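Local structure of malonyl-CoA-[acyl-carrier-protein] transacylase (Coxiella burnetii, 3TQE) at residues L34-Q39 / I77-E82; G122-E127 / A213-Q218; R182-A187 / K193-I198; L288-R291 / Q295-I298. The protein probably catalyses transfer of the malonyl group from malonyl-CoA to holo-acyl carrier protein, releasing CoA and supplying malonyl-ACP for fatty acid synthesis. One frame throughout, in Å; residues are numbered along the deposited sequence.

Interaction 1 (L34-Q39 / I77-E82); sequences LETFQQ and IFRCWE. With EDO (1,2-ethanediol), chain D.
R79 reaches from helix 63-83 to T36 and Q39 on helix 31-44, and its guanidinium joins the two helices of this acyl transferase domain mainly through hydrogen bonds. The arginine starts with CG anti to its own carbonyl carbon (chi1 -72°) and then runs fully extended to NE, which carries the flat head across to the neighbouring helix. There NH1 serves two acceptors. It gives a nearly straight bond of 2.8 Å to Q39 OE1, which lies in the guanidinium plane, and a more bent one of 3.0 Å to T36 OG1, which is tilted out of that plane. The Q39 amide is turned 79° against the guanidinium, so the two flat groups meet almost at right angles instead of stacking. T36 holds OG1 beside its backbone N, where the same hydroxyl also bonds to I32 O one helical turn earlier, and F111 of helix 111-128 packs against all three side chains. The remaining N-H groups of R79 turn to small molecules. A water bridges NH2 and Q39 OE1, while a 1,2-ethanediol, probably from the crystallisation liquor, takes one bond at each end: R79 NE to its O1 and R79 NH2 to its O2, both 2.8 Å.

Interaction 2 (G122-E127 / A213-Q218); sequences GQYMQE and ADRLAQ
The side chain of R215 meets one face of the Y124 ring, and the two are layered rather than crossed edge-on. CB of R215 sits above that face, 3.8 Å from the centroid of the Y124 ring and not far off its normal, a CH-pi contact. From there the chain arches away at CG and CD, then bends at chi3 and returns at NE over the face. The guanidinium lies past the rim with Y124 CD1 beneath its centre, leaning against the ring at 34°; R215 CZ and Y124 CD1 come within 3.3 Å. This pair fills the gap between 122-127 and 213-218, segments of helices 111-128 and 210-220 that pack antiparallel at 161° with their axes 9.2 Å apart. Beyond the ring, R215 NH1 forms a salt bridge of 2.9 Å with E127 OE1. The oxygen lies close to the guanidinium plane, but the arginine meets it from above the carboxylate, whose plane is turned 42° against the guanidinium. A water joins the same NH1 to the backbone O of Y124. L216 brings CD1 to 4.0 Å from Y124 CE2 and also packs on I252 of helix 244-254. The phenol hydroxyl of Y124 bonds to D219 OD2, one turn of helix beyond R215.

Interaction 3 (R182-A187 / K193-I198); sequences RALNMA and KIAKRI
L184 sets CG anti to its carbonyl carbon (chi1 -67°) and continues with chi2 at 173°, which spreads its two methyls along the backbone of strand 194-197. CD1 comes to 3.6 Å from R197 N, while CD2 lies 4.1 Å from A195 CB. R197 likewise starts with CG beside its backbone N, then folds at chi2 and chi3; its CG touches L184 CD1, and its NH1 makes a salt bridge with D181. On the same side of the strand, the methyl of A195 fits between L184 and A187: A195 CB is 3.3 Å from L184 O and 4.1 Å from A187 CB. The small side chain of A195 lets the backbones come close, with the CA atoms of L184 and A195 5.1 Å apart. Segment 182-187 of helix 177-189 thus lies against the edge strand of the five-stranded mixed sheet, nearly antiparallel to it at 164°. Backbone bonds tie this strand to 134-140, where K193 and I194 both face I140 in a classic beta bulge, and I139 packs on L184 and A187. Between 182-187 and 193-198 the chemistry is apolar, and the same helix adds polar ties at the ends, D181 to R197 and K188 NZ to K193 O.

Interaction 4 (L288-R291 / Q295-I298); sequences LIKR and QSEI
The backbones of 288-291 and 295-298 come nearest at K290 and S296, whose CA atoms are 6.1 Å apart, as the chain leaves a helix and turns back into a strand. I289 and I298 form the apolar part of the contact. Their side chains meet at a slant, with the branch methyl CG2 of I289 set 3.7 Å from CG1 of I298. That methyl is directed at the strand, where it also touches the hydroxyl of S296 at 3.4 Å from OG. On I298, chi2 stands at 96°, away from the usual staggered positions, and CD1 is laid against the helix backbone, 3.9 Å from K290 N. The three elements concerned, strand 275-278, helix 284-292 and strand 297-300, form a beta-alpha-beta unit, in which the helix crosses over between two parallel strands and 297-300 becomes the edge of the four-stranded parallel sheet. F276 of the preceding strand packs against I289, S296 and I298, and I265 of helix 261-270 also packs on I289. K290 supplies the polar link. With CG anti to its backbone N, its chain bends at chi2 and chi3 and curls round to the connection, where NZ donates to S296 O at 2.7 Å. The ammonium approaches that oxygen almost head-on, at a C=O...N angle of 169°, and NZ has a second acceptor in R294 O. The hydroxyl of S296 bonds to D293 O within the same turn.

The four contacts are spread through one acyl transferase domain, and none touches another. Interactions 1 and 2 share helix 111-128: F111 near its start packs against interaction 1, while 122-127 near its end builds interaction 2, with centres about 27 Å apart. Interaction 2 comes nearest the predicted active site, the side chain of L216 being about 10 Å from those of S96 and H205 and from a bound glycine; R121, which lines the glycine pocket that includes S96 and H205, touches L216. Interaction 3, nested in the chain between the segments of interaction 2, belongs to the mixed sheet, and interaction 4 to the parallel one. Interactions 3 and 4 approach within about 9 Å at their nearest atoms, and strand 170-174 touches both.

Interaction 1 (L34-Q39 / I77-E82)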
# COMPACT_ATOMS: atom_id res chain seq x y z
N LEU A 34 19.09 -2.18 9.19
CA LEU A 34 19.24 -3.52 9.73
C LEU A 34 18.62 -3.60 11.10
O LEU A 34 18.04 -4.64 11.45
CB LEU A 34 20.70 -3.94 9.73
CG LEU A 34 21.26 -4.28 8.35
CD1 LEU A 34 22.76 -4.50 8.46
CD2 LEU A 34 20.60 -5.46 7.70
N GLU A 35 18.72 -2.55 11.90
CA GLU A 35 18.09 -2.55 13.22
C GLU A 35 16.57 -2.72 13.09
O GLU A 35 15.95 -3.44 13.87
CB GLU A 35 18.42 -1.30 13.99
CG GLU A 35 17.86 -1.26 15.40
CD GLU A 35 18.68 -2.05 16.41
OE1 GLU A 35 19.21 -3.14 16.06
OE2 GLU A 35 18.79 -1.60 17.58
N THR A 36 15.99 -2.08 12.12
CA THR A 36 14.55 -2.18 11.91
C THR A 36 14.17 -3.59 11.48
O THR A 36 13.20 -4.15 11.95
CB THR A 36 14.10 -1.13 10.87
OG1 THR A 36 14.41 0.17 11.41
CG2 THR A 36 12.61 -1.20 10.57
N PHE A 37 14.93 -4.18 10.57
CA PHE A 37 14.67 -5.53 10.16
C PHE A 37 14.90 -6.49 11.32
O PHE A 37 14.20 -7.49 11.42
CB PHE A 37 15.49 -5.93 8.94
CG PHE A 37 14.85 -5.52 7.65
CD1 PHE A 37 14.07 -6.40 6.94
CD2 PHE A 37 14.96 -4.22 7.18
CE1 PHE A 37 13.45 -6.01 5.78
CE2 PHE A 37 14.32 -3.84 6.01
CZ PHE A 37 13.58 -4.73 5.32
N GLN A 38 15.86 -6.19 12.19
CA GLN A 38 16.09 -7.03 13.37
C GLN A 38 14.88 -7.02 14.29
O GLN A 38 14.48 -8.05 14.84
CB GLN A 38 17.34 -6.57 14.13
CG GLN A 38 18.65 -7.06 13.51
CD GLN A 38 19.90 -6.33 14.03
OE1 GLN A 38 19.82 -5.33 14.76
NE2 GLN A 38 21.06 -6.86 13.66
N GLN A 39 14.29 -5.84 14.47
CA GLN A 39 13.08 -5.72 15.26
C GLN A 39 11.98 -6.55 14.65
O GLN A 39 11.27 -7.27 15.35
CB GLN A 39 12.66 -4.26 15.34
CG GLN A 39 13.58 -3.46 16.23
CD GLN A 39 13.37 -1.99 16.15
OE1 GLN A 39 12.48 -1.53 15.46
NE2 GLN A 39 14.17 -1.24 16.88
N ILE A 77 12.70 2.96 5.77
CA ILE A 77 12.97 4.18 4.98
C ILE A 77 12.50 5.40 5.72
O ILE A 77 13.19 6.42 5.76
CB ILE A 77 12.37 4.07 3.59
CG1 ILE A 77 13.19 3.05 2.80
CG2 ILE A 77 12.33 5.44 2.90
CD1 ILE A 77 12.57 2.62 1.52
N PHE A 78 11.34 5.33 6.36
CA PHE A 78 10.92 6.44 7.17
C PHE A 78 11.90 6.78 8.25
O PHE A 78 12.19 7.94 8.52
CB PHE A 78 9.58 6.13 7.79
CG PHE A 78 9.05 7.22 8.64
CD1 PHE A 78 8.43 8.29 8.06
CD2 PHE A 78 9.20 7.19 10.00
CE1 PHE A 78 7.95 9.32 8.85
CE2 PHE A 78 8.71 8.22 10.78
CZ PHE A 78 8.11 9.26 10.19
N ARG A 79 12.45 5.75 8.88
CA ARG A 79 13.40 5.98 9.94
C ARG A 79 14.70 6.59 9.42
O ARG A 79 15.33 7.36 10.12
CB ARG A 79 13.68 4.68 10.64
CG ARG A 79 12.52 4.23 11.49
CD ARG A 79 12.75 2.92 12.13
NE ARG A 79 11.67 2.62 13.04
CZ ARG A 79 11.63 1.53 13.80
NH1 ARG A 79 12.61 0.63 13.73
NH2 ARG A 79 10.63 1.37 14.66
N CYS A 80 15.08 6.22 8.22
CA CYS A 80 16.25 6.83 7.59
C CYS A 80 15.98 8.31 7.26
O CYS A 80 16.83 9.15 7.47
CB CYS A 80 16.63 6.11 6.32
SG CYS A 80 17.35 4.50 6.60
N TRP A 81 14.81 8.62 6.74
CA TRP A 81 14.40 10.00 6.53
C TRP A 81 14.55 10.79 7.80
O TRP A 81 15.15 11.87 7.78
CB TRP A 81 12.95 10.03 6.07
CG TRP A 81 12.33 11.37 6.00
CD1 TRP A 81 11.62 11.96 6.95
CD2 TRP A 81 12.36 12.26 4.90
NE1 TRP A 81 11.18 13.18 6.52
CE2 TRP A 81 11.62 13.39 5.26
CE3 TRP A 81 12.87 12.18 3.61
CZ2 TRP A 81 11.41 14.43 4.41
CZ3 TRP A 81 12.66 13.23 2.77
CH2 TRP A 81 11.92 14.32 3.16
N GLU A 82 14.02 10.29 8.91
CA GLU A 82 14.12 11.02 10.15
C GLU A 82 15.56 11.14 10.63
O GLU A 82 15.97 12.21 11.08
CB GLU A 82 13.21 10.41 11.20
CG GLU A 82 11.75 10.59 10.81
CD GLU A 82 10.83 10.67 11.99
OE1 GLU A 82 10.94 9.79 12.86
OE2 GLU A 82 10.00 11.62 12.03
C1 EDO D . 8.43 4.60 13.14
O1 EDO D . 9.83 4.73 13.30
C2 EDO D . 7.81 4.27 14.49
O2 EDO D . 8.47 3.14 15.10
O HOH W 1 10.44 -0.26 17.04

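Interaction 2 (G122-E127 / A213-Q218)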
# COMPACT_ATOMS: atom_id res chain seq x y z
N GLY A 122 -1.73 -11.03 6.01
CA GLY A 122 -1.35 -11.80 4.84
C GLY A 122 -1.82 -13.22 4.93
O GLY A 122 -2.35 -13.78 3.96
N GLN A 123 -1.60 -13.83 6.08
CA GLN A 123 -2.02 -15.23 6.27
C GLN A 123 -3.51 -15.37 6.07
O GLN A 123 -3.96 -16.25 5.33
CB GLN A 123 -1.59 -15.74 7.64
CG GLN A 123 -0.07 -15.90 7.71
CD GLN A 123 0.46 -16.24 9.07
OE1 GLN A 123 -0.19 -15.99 10.06
NE2 GLN A 123 1.70 -16.79 9.10
N TYR A 124 -4.29 -14.50 6.68
CA TYR A 124 -5.73 -14.64 6.59
C TYR A 124 -6.21 -14.39 5.17
O TYR A 124 -7.11 -15.05 4.68
CB TYR A 124 -6.43 -13.68 7.54
CG TYR A 124 -6.11 -13.83 8.98
CD1 TYR A 124 -5.62 -15.00 9.50
CD2 TYR A 124 -6.32 -12.79 9.84
CE1 TYR A 124 -5.32 -15.10 10.87
CE2 TYR A 124 -6.06 -12.91 11.18
CZ TYR A 124 -5.57 -14.07 11.69
OH TYR A 124 -5.29 -14.15 13.03
N MSE A 125 -5.65 -13.38 4.52
CA MSE A 125 -6.06 -13.08 3.16
C MSE A 125 -5.76 -14.23 2.21
O MSE A 125 -6.56 -14.54 1.35
CB MSE A 125 -5.40 -11.80 2.67
CG MSE A 125 -5.94 -10.58 3.36
SE MSE A 125 -5.06 -8.95 2.83
CE MSE A 125 -3.58 -9.75 1.87
N GLN A 126 -4.61 -14.85 2.41
CA GLN A 126 -4.23 -15.98 1.60
C GLN A 126 -5.22 -17.13 1.70
O GLN A 126 -5.44 -17.87 0.73
CB GLN A 126 -2.87 -16.48 2.07
CG GLN A 126 -2.34 -17.66 1.32
CD GLN A 126 -1.89 -17.25 -0.00
OE1 GLN A 126 -2.54 -17.49 -1.04
NE2 GLN A 126 -0.76 -16.56 -0.00
N GLU A 127 -5.79 -17.29 2.88
CA GLU A 127 -6.66 -18.41 3.19
C GLU A 127 -8.10 -18.17 2.84
O GLU A 127 -8.92 -19.10 2.89
CB GLU A 127 -6.52 -18.76 4.67
CG GLU A 127 -5.15 -19.25 5.00
CD GLU A 127 -5.01 -19.70 6.45
OE1 GLU A 127 -6.08 -19.89 7.10
OE2 GLU A 127 -3.86 -19.87 6.94
N ALA A 213 -11.33 -10.65 6.89
CA ALA A 213 -11.66 -9.46 7.65
C ALA A 213 -12.18 -9.87 9.02
O ALA A 213 -11.85 -9.25 10.03
CB ALA A 213 -12.68 -8.65 6.92
N ASP A 214 -13.02 -10.90 9.07
CA ASP A 214 -13.56 -11.35 10.33
C ASP A 214 -12.46 -11.81 11.26
O ASP A 214 -12.50 -11.54 12.46
CB ASP A 214 -14.56 -12.47 10.12
CG ASP A 214 -15.83 -12.00 9.40
OD1 ASP A 214 -16.08 -10.78 9.31
OD2 ASP A 214 -16.57 -12.88 8.91
N ARG A 215 -11.47 -12.50 10.72
CA ARG A 215 -10.36 -12.98 11.52
C ARG A 215 -9.48 -11.84 11.96
O ARG A 215 -9.10 -11.75 13.13
CB ARG A 215 -9.57 -14.02 10.76
CG ARG A 215 -10.36 -15.27 10.51
CD ARG A 215 -9.62 -16.19 9.61
NE ARG A 215 -8.53 -16.88 10.29
CZ ARG A 215 -7.62 -17.64 9.70
NH1 ARG A 215 -7.62 -17.80 8.38
NH2 ARG A 215 -6.68 -18.24 10.44
N LEU A 216 -9.17 -10.94 11.03
CA LEU A 216 -8.30 -9.84 11.39
C LEU A 216 -8.95 -8.93 12.41
O LEU A 216 -8.24 -8.33 13.22
CB LEU A 216 -7.90 -9.06 10.14
CG LEU A 216 -6.68 -8.14 10.36
CD1 LEU A 216 -5.42 -8.97 10.69
CD2 LEU A 216 -6.51 -7.30 9.13
N ALA A 217 -10.27 -8.82 12.39
CA ALA A 217 -10.95 -7.94 13.32
C ALA A 217 -10.68 -8.38 14.74
O ALA A 217 -10.58 -7.55 15.63
CB ALA A 217 -12.42 -7.89 13.04
N GLN A 218 -10.57 -9.67 14.94
CA GLN A 218 -10.29 -10.20 16.27
C GLN A 218 -8.91 -9.79 16.75
O GLN A 218 -8.72 -9.42 17.91
CB GLN A 218 -10.44 -11.71 16.25
CG GLN A 218 -11.82 -12.16 15.91
CD GLN A 218 -11.96 -13.67 15.94
OE1 GLN A 218 -11.09 -14.40 15.47
NE2 GLN A 218 -13.07 -14.14 16.50
O HOH W 2 -9.04 -16.21 6.34
O HOH W 3 -6.03 -17.40 13.53

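Interaction 3 (R182-A187 / K193-I198)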
# COMPACT_ATOMS: atom_id res chain seq x y z
N ARG A 182 -13.96 -12.80 -17.37
CA ARG A 182 -15.08 -12.32 -18.17
C ARG A 182 -15.10 -10.80 -18.24
O ARG A 182 -15.31 -10.23 -19.28
CB ARG A 182 -16.41 -12.82 -17.65
CG ARG A 182 -16.65 -14.29 -17.84
CD ARG A 182 -18.08 -14.67 -17.54
NE ARG A 182 -18.54 -14.36 -16.19
CZ ARG A 182 -18.40 -15.14 -15.12
NH1 ARG A 182 -17.76 -16.30 -15.15
NH2 ARG A 182 -18.89 -14.72 -13.97
N ALA A 183 -14.85 -10.17 -17.10
CA ALA A 183 -14.85 -8.73 -17.02
C ALA A 183 -13.70 -8.14 -17.82
O ALA A 183 -13.86 -7.12 -18.50
CB ALA A 183 -14.74 -8.30 -15.58
N LEU A 184 -12.53 -8.74 -17.72
CA LEU A 184 -11.39 -8.24 -18.47
C LEU A 184 -11.66 -8.35 -19.95
O LEU A 184 -11.33 -7.45 -20.73
CB LEU A 184 -10.12 -9.00 -18.11
CG LEU A 184 -9.60 -8.82 -16.70
CD1 LEU A 184 -8.43 -9.77 -16.45
CD2 LEU A 184 -9.25 -7.36 -16.39
N ASN A 185 -12.27 -9.45 -20.36
CA ASN A 185 -12.55 -9.59 -21.77
C ASN A 185 -13.56 -8.55 -22.25
O ASN A 185 -13.41 -7.98 -23.32
CB ASN A 185 -13.02 -11.02 -22.05
CG ASN A 185 -12.86 -11.38 -23.49
OD1 ASN A 185 -11.76 -11.34 -24.04
ND2 ASN A 185 -13.92 -11.72 -24.10
N MSE A 186 -14.58 -8.28 -21.43
CA MSE A 186 -15.53 -7.22 -21.76
C MSE A 186 -14.85 -5.87 -21.80
O MSE A 186 -15.18 -5.04 -22.62
CB MSE A 186 -16.64 -7.16 -20.75
CG MSE A 186 -17.58 -8.23 -20.82
SE MSE A 186 -19.07 -7.87 -19.65
CE MSE A 186 -19.78 -9.61 -19.76
N ALA A 187 -13.91 -5.63 -20.90
CA ALA A 187 -13.23 -4.35 -20.91
C ALA A 187 -12.49 -4.15 -22.21
O ALA A 187 -12.51 -3.07 -22.77
CB ALA A 187 -12.28 -4.25 -19.73
N LYS A 193 -7.23 -0.33 -23.21
CA LYS A 193 -5.93 -0.52 -23.82
C LYS A 193 -5.26 -1.79 -23.29
O LYS A 193 -4.66 -2.55 -24.04
CB LYS A 193 -5.04 0.71 -23.60
CG LYS A 193 -5.61 1.95 -24.29
CD LYS A 193 -4.67 3.15 -24.24
CE LYS A 193 -5.08 4.19 -25.29
NZ LYS A 193 -4.69 5.58 -24.89
N ILE A 194 -5.40 -2.01 -21.99
CA ILE A 194 -4.88 -3.20 -21.35
C ILE A 194 -5.98 -3.74 -20.46
O ILE A 194 -6.66 -2.99 -19.78
CB ILE A 194 -3.66 -2.86 -20.49
CG1 ILE A 194 -2.50 -2.40 -21.38
CG2 ILE A 194 -3.25 -4.04 -19.61
CD1 ILE A 194 -1.93 -3.49 -22.21
N ALA A 195 -6.18 -5.05 -20.50
CA ALA A 195 -7.09 -5.71 -19.54
C ALA A 195 -6.50 -7.08 -19.32
O ALA A 195 -6.65 -7.99 -20.16
CB ALA A 195 -8.50 -5.79 -20.06
N LYS A 196 -5.76 -7.23 -18.22
CA LYS A 196 -4.89 -8.38 -18.02
C LYS A 196 -4.93 -8.83 -16.58
O LYS A 196 -4.99 -8.01 -15.69
CB LYS A 196 -3.44 -7.97 -18.35
CG LYS A 196 -2.50 -9.15 -18.55
CD LYS A 196 -1.26 -8.72 -19.31
CE LYS A 196 -0.63 -9.90 -20.05
NZ LYS A 196 0.67 -9.54 -20.70
N ARG A 197 -4.84 -10.13 -16.34
CA ARG A 197 -4.66 -10.62 -14.98
C ARG A 197 -3.34 -10.11 -14.41
O ARG A 197 -2.35 -10.02 -15.13
CB ARG A 197 -4.61 -12.14 -14.96
CG ARG A 197 -5.91 -12.79 -15.26
CD ARG A 197 -6.69 -13.05 -14.02
NE ARG A 197 -6.22 -14.26 -13.32
CZ ARG A 197 -6.79 -15.47 -13.37
NH1 ARG A 197 -7.87 -15.73 -14.07
NH2 ARG A 197 -6.25 -16.46 -12.68
N ILE A 198 -3.36 -9.78 -13.13
CA ILE A 198 -2.15 -9.47 -12.36
C ILE A 198 -1.73 -10.78 -11.70
O ILE A 198 -2.60 -11.59 -11.35
CB ILE A 198 -2.48 -8.44 -11.25
CG1 ILE A 198 -3.04 -7.14 -11.85
CG2 ILE A 198 -1.26 -8.12 -10.41
CD1 ILE A 198 -3.56 -6.19 -10.81

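Interaction 4 (L288-R291 / Q295-I298)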
# COMPACT_ATOMS: atom_id res chain seq x y z
N LEU A 288 1.68 6.03 -10.45
CA LEU A 288 0.28 6.35 -10.34
C LEU A 288 0.06 7.83 -10.16
O LEU A 288 -0.82 8.41 -10.77
CB LEU A 288 -0.37 5.60 -9.19
CG LEU A 288 -0.32 4.10 -9.26
CD1 LEU A 288 -1.02 3.52 -8.02
CD2 LEU A 288 -0.96 3.61 -10.55
N ILE A 289 0.82 8.44 -9.26
CA ILE A 289 0.59 9.82 -8.91
C ILE A 289 0.88 10.73 -10.10
O ILE A 289 0.13 11.66 -10.36
CB ILE A 289 1.42 10.21 -7.69
CG1 ILE A 289 0.92 9.43 -6.48
CG2 ILE A 289 1.36 11.72 -7.42
CD1 ILE A 289 1.84 9.48 -5.26
N LYS A 290 1.92 10.42 -10.85
CA LYS A 290 2.27 11.22 -12.04
C LYS A 290 1.17 11.14 -13.08
O LYS A 290 0.96 12.11 -13.83
CB LYS A 290 3.63 10.78 -12.60
CG LYS A 290 4.29 11.78 -13.53
CD LYS A 290 4.54 13.12 -12.81
CE LYS A 290 5.99 13.37 -12.48
NZ LYS A 290 6.27 14.85 -12.46
N ARG A 291 0.48 10.01 -13.17
CA ARG A 291 -0.63 9.86 -14.10
C ARG A 291 -1.84 10.65 -13.63
O ARG A 291 -2.54 11.26 -14.46
CB ARG A 291 -0.96 8.39 -14.33
CG ARG A 291 0.13 7.67 -15.09
CD ARG A 291 -0.32 6.33 -15.61
NE ARG A 291 0.57 5.84 -16.66
CZ ARG A 291 1.37 4.79 -16.53
NH1 ARG A 291 1.39 4.10 -15.40
NH2 ARG A 291 2.15 4.42 -17.54
N GLN A 295 1.87 17.36 -13.07
CA GLN A 295 2.60 18.43 -12.42
C GLN A 295 3.06 18.10 -11.00
O GLN A 295 3.81 18.86 -10.39
CB GLN A 295 1.77 19.72 -12.43
CG GLN A 295 1.37 20.19 -13.83
CD GLN A 295 2.55 20.26 -14.79
OE1 GLN A 295 2.47 19.79 -15.94
NE2 GLN A 295 3.66 20.84 -14.33
N SER A 296 2.62 16.98 -10.46
CA SER A 296 3.09 16.58 -9.15
C SER A 296 4.56 16.19 -9.23
O SER A 296 5.10 15.92 -10.30
CB SER A 296 2.28 15.40 -8.63
OG SER A 296 2.48 14.27 -9.45
N GLU A 297 5.20 16.16 -8.08
CA GLU A 297 6.55 15.70 -7.97
C GLU A 297 6.59 14.57 -6.96
O GLU A 297 6.05 14.72 -5.89
CB GLU A 297 7.40 16.85 -7.47
CG GLU A 297 8.85 16.52 -7.27
CD GLU A 297 9.72 17.74 -6.99
OE1 GLU A 297 9.19 18.83 -6.73
OE2 GLU A 297 10.96 17.60 -7.05
N ILE A 298 7.19 13.43 -7.32
CA ILE A 298 7.30 12.30 -6.40
C ILE A 298 8.77 11.97 -6.30
O ILE A 298 9.45 11.73 -7.31
CB ILE A 298 6.50 11.06 -6.85
CG1 ILE A 298 5.07 11.44 -7.24
CG2 ILE A 298 6.49 10.00 -5.72
CD1 ILE A 298 4.87 11.67 -8.71